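Local coordinates for protein sulfite dehydrogenase (Paracoccus pantotrophus, PDB 2XTS) that probably oxidises protein-bound sulfane sulfur at a molybdenum-molybdopterin centre and passes the electrons on to heme c in its cytochrome partner, at residues 261-271 and 284-294; 350-358 and 368-376. All blocks are in the same frame, centred on the assembly; numbering follows the deposited sequence.

Contact 1. Residues 261-271 and 284-294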
loop_
_atom_site.group_PDB
_atom_site.type_symbol
_atom_site.label_atom_id
_atom_site.label_comp_id
_atom_site.label_asym_id
_atom_site.label_seq_id
_atom_site.Cartn_x
_atom_site.Cartn_y
_atom_site.Cartn_z
ATOM N N VAL A 261 -2.955 -21.234 14.538
ATOM C CA VAL A 261 -3.922 -20.217 14.121
ATOM C C VAL A 261 -4.024 -19.074 15.124
ATOM O O VAL A 261 -3.895 -19.253 16.342
ATOM C CB VAL A 261 -5.345 -20.763 13.761
ATOM C CG1 VAL A 261 -6.064 -19.814 12.791
ATOM C CG2 VAL A 261 -5.294 -22.097 13.103
ATOM N N MET A 262 -4.221 -17.882 14.570
ATOM C CA MET A 262 -4.484 -16.677 15.336
ATOM C C MET A 262 -6.008 -16.491 15.423
ATOM O O MET A 262 -6.699 -16.421 14.412
ATOM C CB MET A 262 -3.806 -15.474 14.675
ATOM C CG MET A 262 -2.306 -15.607 14.514
ATOM S SD MET A 262 -1.441 -15.845 16.090
ATOM C CE MET A 262 -1.486 -14.186 16.766
ATOM N N ASP A 263 -6.533 -16.376 16.633
ATOM C CA ASP A 263 -7.978 -16.301 16.828
ATOM C C ASP A 263 -8.533 -14.876 16.640
ATOM O O ASP A 263 -7.793 -13.882 16.644
ATOM C CB ASP A 263 -8.334 -16.827 18.224
ATOM C CG ASP A 263 -8.046 -18.311 18.402
ATOM O OD1 ASP A 263 -8.167 -19.087 17.433
ATOM O OD2 ASP A 263 -7.716 -18.692 19.540
ATOM N N ALA A 264 -9.856 -14.784 16.509
ATOM C CA ALA A 264 -10.524 -13.509 16.266
ATOM C C ALA A 264 -10.158 -12.482 17.312
ATOM O O ALA A 264 -10.152 -12.760 18.513
ATOM C CB ALA A 264 -12.040 -13.690 16.208
ATOM N N LYS A 265 -9.895 -11.266 16.837
ATOM C CA LYS A 265 -9.354 -10.232 17.664
ATOM C C LYS A 265 -9.776 -8.875 17.111
ATOM O O LYS A 265 -10.106 -8.741 15.945
ATOM C CB LYS A 265 -7.827 -10.366 17.647
ATOM C CG LYS A 265 -7.079 -9.543 18.650
ATOM C CD LYS A 265 -5.645 -10.032 18.748
ATOM C CE LYS A 265 -4.774 -9.133 19.582
ATOM N NZ LYS A 265 -3.413 -9.707 19.804
ATOM N N SER A 266 -9.717 -7.861 17.948
ATOM C CA SER A 266 -10.003 -6.496 17.533
ATOM C C SER A 266 -9.389 -5.507 18.473
ATOM O O SER A 266 -9.088 -5.813 19.625
ATOM C CB SER A 266 -11.502 -6.212 17.473
ATOM O OG SER A 266 -12.087 -6.161 18.758
ATOM N N VAL A 267 -9.276 -4.284 17.996
ATOM C CA VAL A 267 -8.851 -3.165 18.816
ATOM C C VAL A 267 -9.396 -1.870 18.239
ATOM O O VAL A 267 -9.393 -1.684 17.022
ATOM C CB VAL A 267 -7.297 -3.080 18.994
ATOM C CG1 VAL A 267 -6.562 -2.895 17.656
ATOM C CG2 VAL A 267 -6.927 -1.991 20.004
ATOM N N ILE A 268 -9.874 -0.988 19.114
ATOM C CA ILE A 268 -10.213 0.384 18.770
ATOM C C ILE A 268 -8.913 1.188 18.653
ATOM O O ILE A 268 -8.161 1.330 19.609
ATOM C CB ILE A 268 -11.165 0.988 19.822
ATOM C CG1 ILE A 268 -12.533 0.292 19.712
ATOM C CG2 ILE A 268 -11.319 2.487 19.601
ATOM C CD1 ILE A 268 -13.469 0.525 20.922
ATOM N N THR A 269 -8.651 1.711 17.458
ATOM C CA THR A 269 -7.435 2.483 17.210
ATOM C C THR A 269 -7.609 3.959 17.516
ATOM O O THR A 269 -6.631 4.635 17.783
ATOM C CB THR A 269 -6.942 2.259 15.772
ATOM O OG1 THR A 269 -7.970 2.612 14.843
ATOM C CG2 THR A 269 -6.610 0.788 15.559
ATOM N N SER A 270 -8.846 4.446 17.488
ATOM C CA SER A 270 -9.118 5.778 17.971
ATOM C C SER A 270 -10.558 5.910 18.416
ATOM O O SER A 270 -11.443 5.392 17.804
ATOM C CB SER A 270 -8.818 6.828 16.918
ATOM O OG SER A 270 -9.822 6.836 15.934
ATOM N N PRO A 271 -10.764 6.576 19.565
ATOM C CA PRO A 271 -9.777 7.076 20.528
ATOM C C PRO A 271 -8.911 5.949 21.078
ATOM O O PRO A 271 -9.343 4.800 21.145
ATOM C CB PRO A 271 -10.640 7.669 21.662
ATOM C CG PRO A 271 -11.970 7.826 21.119
ATOM C CD PRO A 271 -12.137 6.783 20.048
ATOM N N LEU A 284 -18.050 12.096 17.367
ATOM C CA LEU A 284 -16.791 11.394 17.592
ATOM C C LEU A 284 -16.809 10.130 16.774
ATOM O O LEU A 284 -17.765 9.350 16.856
ATOM C CB LEU A 284 -16.653 11.041 19.079
ATOM C CG LEU A 284 -15.391 10.323 19.535
ATOM C CD1 LEU A 284 -14.167 11.198 19.404
ATOM C CD2 LEU A 284 -15.560 9.849 20.956
ATOM N N VAL A 285 -15.737 9.913 16.004
ATOM C CA VAL A 285 -15.555 8.662 15.274
ATOM C C VAL A 285 -14.800 7.657 16.142
ATOM O O VAL A 285 -13.713 7.935 16.646
ATOM C CB VAL A 285 -14.764 8.898 13.973
ATOM C CG1 VAL A 285 -14.417 7.543 13.314
ATOM C CG2 VAL A 285 -15.561 9.840 13.022
ATOM N N ILE A 286 -15.407 6.499 16.357
ATOM C CA ILE A 286 -14.705 5.340 16.898
ATOM C C ILE A 286 -14.283 4.487 15.714
ATOM O O ILE A 286 -15.117 4.073 14.919
ATOM C CB ILE A 286 -15.573 4.522 17.896
ATOM C CG1 ILE A 286 -15.966 5.446 19.074
ATOM C CG2 ILE A 286 -14.844 3.249 18.297
ATOM C CD1 ILE A 286 -16.848 4.803 20.093
ATOM N N SER A 287 -12.977 4.265 15.581
ATOM C CA SER A 287 -12.415 3.500 14.461
ATOM C C SER A 287 -11.598 2.347 15.019
ATOM O O SER A 287 -10.960 2.503 16.053
ATOM C CB SER A 287 -11.493 4.398 13.641
ATOM O OG SER A 287 -10.975 3.729 12.520
ATOM N N GLY A 288 -11.601 1.212 14.326
ATOM C CA GLY A 288 -10.695 0.165 14.724
ATOM C C GLY A 288 -10.543 -0.940 13.724
ATOM O O GLY A 288 -11.090 -0.906 12.619
ATOM N N LEU A 289 -9.760 -1.931 14.153
ATOM C CA LEU A 289 -9.415 -3.075 13.334
ATOM C C LEU A 289 -9.903 -4.383 13.973
ATOM O O LEU A 289 -9.865 -4.541 15.185
ATOM C CB LEU A 289 -7.900 -3.187 13.169
ATOM C CG LEU A 289 -7.272 -2.121 12.284
ATOM C CD1 LEU A 289 -5.767 -2.055 12.518
ATOM C CD2 LEU A 289 -7.646 -2.391 10.837
ATOM N N ALA A 290 -10.374 -5.298 13.138
ATOM C CA ALA A 290 -10.754 -6.646 13.572
ATOM C C ALA A 290 -10.184 -7.635 12.560
ATOM O O ALA A 290 -10.030 -7.292 11.380
ATOM C CB ALA A 290 -12.254 -6.784 13.648
ATOM N N TRP A 291 -9.893 -8.854 13.000
ATOM C CA TRP A 291 -9.295 -9.847 12.131
ATOM C C TRP A 291 -9.426 -11.229 12.775
ATOM O O TRP A 291 -9.590 -11.332 13.984
ATOM C CB TRP A 291 -7.826 -9.518 11.847
ATOM C CG TRP A 291 -6.921 -9.467 13.041
ATOM C CD1 TRP A 291 -6.104 -10.467 13.459
ATOM C CD2 TRP A 291 -6.707 -8.375 13.954
ATOM N NE1 TRP A 291 -5.401 -10.090 14.553
ATOM C CE2 TRP A 291 -5.757 -8.816 14.895
ATOM C CE3 TRP A 291 -7.231 -7.085 14.082
ATOM C CZ2 TRP A 291 -5.288 -8.004 15.922
ATOM C CZ3 TRP A 291 -6.769 -6.286 15.101
ATOM C CH2 TRP A 291 -5.806 -6.749 16.012
ATOM N N SER A 292 -9.338 -12.282 11.976
ATOM C CA SER A 292 -9.376 -13.636 12.471
ATOM C C SER A 292 -8.629 -14.578 11.553
ATOM O O SER A 292 -8.845 -14.551 10.340
ATOM C CB SER A 292 -10.803 -14.136 12.561
ATOM O OG SER A 292 -10.795 -15.450 13.053
ATOM N N GLY A 293 -7.822 -15.464 12.134
ATOM C CA GLY A 293 -7.193 -16.514 11.383
ATOM C C GLY A 293 -8.122 -17.636 10.997
ATOM O O GLY A 293 -7.734 -18.515 10.260
ATOM N N ASN A 294 -9.332 -17.634 11.554
ATOM C CA ASN A 294 -10.316 -18.673 11.276
ATOM C C ASN A 294 -11.344 -18.291 10.208
ATOM O O ASN A 294 -12.285 -19.043 9.971
ATOM C CB ASN A 294 -10.999 -19.090 12.585
ATOM C CG ASN A 294 -10.085 -19.902 13.490
ATOM O OD1 ASN A 294 -9.869 -19.552 14.663
ATOM N ND2 ASN A 294 -9.526 -20.946 12.953
#
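Lys265 lies along the indole of Trp291 in an antiparallel beta hairpin, made by strands 265-270 and 282-291 at one margin of the beta-sandwich, E-set-like dimerisation domain. Its CB sits over one ring face, in CH-pi contact 4.1 Å from the centroid of the five-membered ring, and the extended chain then runs past the benzene part, with CD of Lys265 3.5 Å from CZ2 of Trp291. The indole is turned under the lysine because CG of Trp291 stands between its own backbone N and carbonyl carbon (chi1 61°). Glu119 then ties both tips together, by a salt bridge to Lys265 NZ and a hydrogen bond from Trp291 NE1. This middle part is closely packed and backed by paired backbone bonds between Lys265 and Trp291 and between Val267 and Leu289. Farther along, CG2 of Ile268 meets CG2 of Ile286 at 3.8 Å. Exposure rises toward the ends, where Val261, Asn294 and Ser270 are only partly buried. The first end is still tied by Gly293 N to Met262 O at 2.7 Å, and the cytochrome chain covers it: Arg151 and Tyr156 of that chain hold the Asp263 carboxylate. At the other end Thr269 and Ser270 both face Ser287 in a classic beta bulge, and the extra residue leaves one carbonyl to serve two amides: Ser287 O accepts from Thr269 N at 2.8 Å and, in a straighter but longer bond, from Ser270 N at 3.2 Å.

Contact 2. Residues 350-358 and 368-376. With CO (cobalt (II) ion), chain G; GOL (glycerol), chain H.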
loop_
_atom_site.group_PDB
_atom_site.type_symbol
_atom_site.label_atom_id
_atom_site.label_comp_id
_atom_site.label_asym_id
_atom_site.label_seq_id
_atom_site.Cartn_x
_atom_site.Cartn_y
_atom_site.Cartn_z
ATOM N N TYR A 350 -17.227 -17.840 16.486
ATOM C CA TYR A 350 -16.321 -17.458 17.565
ATOM C C TYR A 350 -16.436 -15.964 17.875
ATOM O O TYR A 350 -16.330 -15.122 16.963
ATOM C CB TYR A 350 -14.889 -17.828 17.160
ATOM C CG TYR A 350 -13.827 -17.555 18.193
ATOM C CD1 TYR A 350 -13.329 -16.276 18.390
ATOM C CD2 TYR A 350 -13.249 -18.589 18.917
ATOM C CE1 TYR A 350 -12.335 -16.029 19.317
ATOM C CE2 TYR A 350 -12.242 -18.361 19.832
ATOM C CZ TYR A 350 -11.781 -17.078 20.024
ATOM O OH TYR A 350 -10.767 -16.811 20.942
ATOM N N VAL A 351 -16.591 -15.672 19.160
ATOM C CA VAL A 351 -16.696 -14.335 19.704
ATOM C C VAL A 351 -15.445 -14.056 20.533
ATOM O O VAL A 351 -15.106 -14.800 21.461
ATOM C CB VAL A 351 -17.926 -14.178 20.592
ATOM C CG1 VAL A 351 -18.011 -12.750 21.125
ATOM C CG2 VAL A 351 -19.191 -14.594 19.822
ATOM N N GLN A 352 -14.737 -12.994 20.170
ATOM C CA GLN A 352 -13.556 -12.576 20.900
ATOM C C GLN A 352 -13.799 -12.571 22.414
ATOM O O GLN A 352 -14.696 -11.898 22.887
ATOM C CB GLN A 352 -13.126 -11.183 20.429
ATOM C CG GLN A 352 -11.797 -10.734 20.971
ATOM C CD GLN A 352 -11.491 -9.277 20.646
ATOM O OE1 GLN A 352 -12.261 -8.607 19.961
ATOM N NE2 GLN A 352 -10.355 -8.780 21.126
ATOM N N PRO A 353 -12.940 -13.271 23.179
ATOM C CA PRO A 353 -13.133 -13.368 24.619
ATOM C C PRO A 353 -12.543 -12.191 25.382
ATOM O O PRO A 353 -11.651 -11.494 24.877
ATOM C CB PRO A 353 -12.369 -14.649 24.979
ATOM C CG PRO A 353 -11.237 -14.674 24.022
ATOM C CD PRO A 353 -11.862 -14.173 22.731
ATOM N N THR A 354 -12.973 -12.014 26.623
ATOM C CA THR A 354 -12.286 -11.108 27.527
ATOM C C THR A 354 -10.938 -11.684 27.958
ATOM O O THR A 354 -10.706 -12.895 27.887
ATOM C CB THR A 354 -13.098 -10.809 28.793
ATOM O OG1 THR A 354 -13.290 -12.018 29.539
ATOM C CG2 THR A 354 -14.418 -10.157 28.452
ATOM N N LYS A 355 -10.069 -10.813 28.439
ATOM C CA LYS A 355 -8.786 -11.226 29.031
ATOM C C LYS A 355 -9.037 -12.202 30.186
ATOM O O LYS A 355 -8.368 -13.230 30.322
ATOM C CB LYS A 355 -7.980 -10.011 29.534
ATOM C CG LYS A 355 -7.616 -8.966 28.474
ATOM C CD LYS A 355 -6.907 -7.754 29.088
ATOM C CE LYS A 355 -5.398 -8.043 29.157
ATOM N NZ LYS A 355 -4.523 -6.917 29.647
ATOM N N ASP A 356 -10.010 -11.874 31.025
ATOM C CA ASP A 356 -10.333 -12.741 32.148
ATOM C C ASP A 356 -10.831 -14.113 31.699
ATOM O O ASP A 356 -10.492 -15.114 32.312
ATOM C CB ASP A 356 -11.392 -12.073 33.033
ATOM C CG ASP A 356 -10.826 -10.993 33.918
ATOM O OD1 ASP A 356 -9.605 -10.969 34.127
ATOM O OD2 ASP A 356 -11.627 -10.174 34.435
ATOM N N ALA A 357 -11.629 -14.166 30.634
ATOM C CA ALA A 357 -12.104 -15.459 30.131
ATOM C C ALA A 357 -10.931 -16.317 29.642
ATOM O O ALA A 357 -10.906 -17.533 29.839
ATOM C CB ALA A 357 -13.158 -15.286 29.020
ATOM N N LEU A 358 -9.984 -15.674 28.977
ATOM C CA LEU A 358 -8.771 -16.376 28.544
ATOM C C LEU A 358 -7.941 -16.880 29.714
ATOM O O LEU A 358 -7.541 -18.044 29.729
ATOM C CB LEU A 358 -7.925 -15.493 27.647
ATOM C CG LEU A 358 -8.441 -15.317 26.220
ATOM C CD1 LEU A 358 -7.731 -14.133 25.585
ATOM C CD2 LEU A 358 -8.215 -16.560 25.423
ATOM N N TYR A 368 1.923 -16.015 24.442
ATOM C CA TYR A 368 1.474 -15.830 23.075
ATOM C C TYR A 368 -0.070 -15.847 23.041
ATOM O O TYR A 368 -0.738 -16.178 24.035
ATOM C CB TYR A 368 2.028 -16.975 22.217
ATOM C CG TYR A 368 3.535 -17.100 22.275
ATOM C CD1 TYR A 368 4.357 -16.172 21.633
ATOM C CD2 TYR A 368 4.144 -18.120 22.978
ATOM C CE1 TYR A 368 5.737 -16.280 21.671
ATOM C CE2 TYR A 368 5.525 -18.205 23.042
ATOM C CZ TYR A 368 6.316 -17.292 22.388
ATOM O OH TYR A 368 7.682 -17.458 22.402
ATOM N N HIS A 369 -0.627 -15.524 21.875
ATOM C CA HIS A 369 -2.046 -15.705 21.599
ATOM C C HIS A 369 -2.988 -14.950 22.540
ATOM O O HIS A 369 -4.058 -15.431 22.880
ATOM C CB HIS A 369 -2.407 -17.187 21.512
ATOM C CG HIS A 369 -1.677 -17.901 20.415
ATOM N ND1 HIS A 369 -2.045 -17.805 19.086
ATOM C CD2 HIS A 369 -0.601 -18.726 20.444
ATOM C CE1 HIS A 369 -1.198 -18.505 18.345
ATOM N NE2 HIS A 369 -0.320 -19.087 19.144
ATOM N N ASN A 370 -2.600 -13.738 22.931
ATOM C CA ASN A 370 -3.503 -12.868 23.674
ATOM C C ASN A 370 -4.439 -12.109 22.749
ATOM O O ASN A 370 -4.114 -11.025 22.262
ATOM C CB ASN A 370 -2.717 -11.891 24.538
ATOM C CG ASN A 370 -3.627 -11.061 25.413
ATOM O OD1 ASN A 370 -4.867 -11.220 25.367
ATOM N ND2 ASN A 370 -3.042 -10.173 26.214
ATOM N N ASN A 371 -5.623 -12.673 22.549
ATOM C CA ASN A 371 -6.649 -11.989 21.770
ATOM C C ASN A 371 -7.751 -11.382 22.642
ATOM O O ASN A 371 -8.830 -11.084 22.142
ATOM C CB ASN A 371 -7.246 -12.873 20.670
ATOM C CG ASN A 371 -7.958 -14.093 21.192
ATOM O OD1 ASN A 371 -7.510 -14.754 22.130
ATOM N ND2 ASN A 371 -9.090 -14.418 20.556
ATOM N N GLY A 372 -7.483 -11.164 23.926
ATOM C CA GLY A 372 -8.487 -10.628 24.828
ATOM C C GLY A 372 -8.966 -9.230 24.449
ATOM O O GLY A 372 -8.248 -8.421 23.876
ATOM N N ILE A 373 -10.217 -8.945 24.795
ATOM C CA ILE A 373 -10.820 -7.640 24.574
ATOM C C ILE A 373 -10.017 -6.573 25.284
ATOM O O ILE A 373 -9.717 -6.685 26.465
ATOM C CB ILE A 373 -12.301 -7.633 25.057
ATOM C CG1 ILE A 373 -13.169 -8.513 24.152
ATOM C CG2 ILE A 373 -12.894 -6.243 25.165
ATOM C CD1 ILE A 373 -14.559 -8.807 24.739
ATOM N N GLN A 374 -9.683 -5.525 24.542
ATOM C CA GLN A 374 -8.983 -4.357 25.049
ATOM C C GLN A 374 -9.982 -3.309 25.545
ATOM O O GLN A 374 -11.005 -3.071 24.901
ATOM C CB GLN A 374 -8.149 -3.745 23.904
ATOM C CG GLN A 374 -7.424 -2.458 24.281
ATOM C CD GLN A 374 -6.352 -2.643 25.340
ATOM O OE1 GLN A 374 -6.382 -2.036 26.430
ATOM N NE2 GLN A 374 -5.413 -3.493 25.050
ATOM N N THR A 375 -9.684 -2.685 26.676
ATOM C CA THR A 375 -10.498 -1.614 27.230
ATOM C C THR A 375 -9.707 -0.316 27.212
ATOM O O THR A 375 -8.536 -0.282 27.613
ATOM C CB THR A 375 -10.856 -1.909 28.681
ATOM O OG1 THR A 375 -11.464 -3.205 28.774
ATOM C CG2 THR A 375 -11.815 -0.868 29.266
ATOM N N TRP A 376 -10.349 0.757 26.755
ATOM C CA TRP A 376 -9.802 2.104 26.907
ATOM C C TRP A 376 -10.661 2.910 27.880
ATOM O O TRP A 376 -11.890 3.007 27.714
ATOM C CB TRP A 376 -9.792 2.909 25.600
ATOM C CG TRP A 376 -9.051 2.319 24.452
ATOM C CD1 TRP A 376 -9.530 2.236 23.179
ATOM C CD2 TRP A 376 -7.719 1.747 24.415
ATOM N NE1 TRP A 376 -8.600 1.664 22.360
ATOM C CE2 TRP A 376 -7.481 1.358 23.087
ATOM C CE3 TRP A 376 -6.701 1.570 25.356
ATOM C CZ2 TRP A 376 -6.299 0.756 22.694
ATOM C CZ3 TRP A 376 -5.522 0.988 24.962
ATOM C CH2 TRP A 376 -5.330 0.586 23.654
HETATM CO CO CO G . 1.237 -20.485 18.637
HETATM C C1 GOL H . -11.684 -7.334 29.416
HETATM O O1 GOL H . -10.880 -8.067 28.464
HETATM C C2 GOL H . -11.400 -7.616 30.910
HETATM O O2 GOL H . -11.366 -9.009 31.211
HETATM C C3 GOL H . -10.073 -7.015 31.354
HETATM O O3 GOL H . -10.108 -5.619 31.293
HETATM O O HOH W 1 -10.756 -5.662 21.822
HETATM O O HOH W 2 2.652 -22.031 18.140
HETATM O O HOH W 3 2.435 -19.867 20.275
#
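Asn371 faces Tyr350 and Leu358 where the loop ahead of helix 355-362 meets the loop leading to strand 375-378, beside the antiparallel sheet of the dimerisation domain. An Asx turn shapes the second loop, with Asn370 OD1 accepting from Gly372 N, while Thr354 N-caps the helix through its OG1.

From CB of Asn371, CG takes the position between the backbone N and the carbonyl carbon (chi1 63°), which lays the amide across the Leu358 side chain at about a right angle. OD1 of Asn371 lies 3.5 Å from CD1 of Leu358. On the other branch, ND2 of Asn371 passes 3.5 Å from CD of Pro353 and gives a nearly straight bond of 2.9 Å to Tyr350 OH, in the amide plane and at the ring edge; it also donates to Ala264 O. The amide is therefore fixed in rotation.

The extended Gln352, its OE1 hydrogen-bonded to Ser266 OG, brings NE2 to Asn371 O, approaching from above the carbonyl plane at 2.9 Å. Pro353 O takes Ile373 N in its own plane. Just before the Asx turn, His369 helps bind cobalt together with Glu219, Thr259 and waters. At the helix N-terminus a glycerol, probably from the crystallisation liquor, accepts from Lys355 N and gives its O1 proton to Ile373 O at 2.7 Å.

Both contacts are largely buried and belong to the same antiparallel sheet, contact 1 at its 265-270 margin and contact 2 where 375-378 enters it. Partly exposed residues are Val261, Ser270 and Asn294 in contact 1, Thr354, Lys355 and Gly372 in contact 2. Contact 1, nearer the chain centre, is held mainly by regular backbone pairing; contact 2 relies on isolated bonds, two from side-chain amides and one between backbones. They meet directly: Ile268 O probably accepts from Trp376 NE1, and Lys265 NZ reaches Asn370 O. Both border the cytochrome chain, contact 1 through the charged Asp263, contact 2 through packing of Tyr350 and Pro353 and backbone hydrogen bonds from Val351.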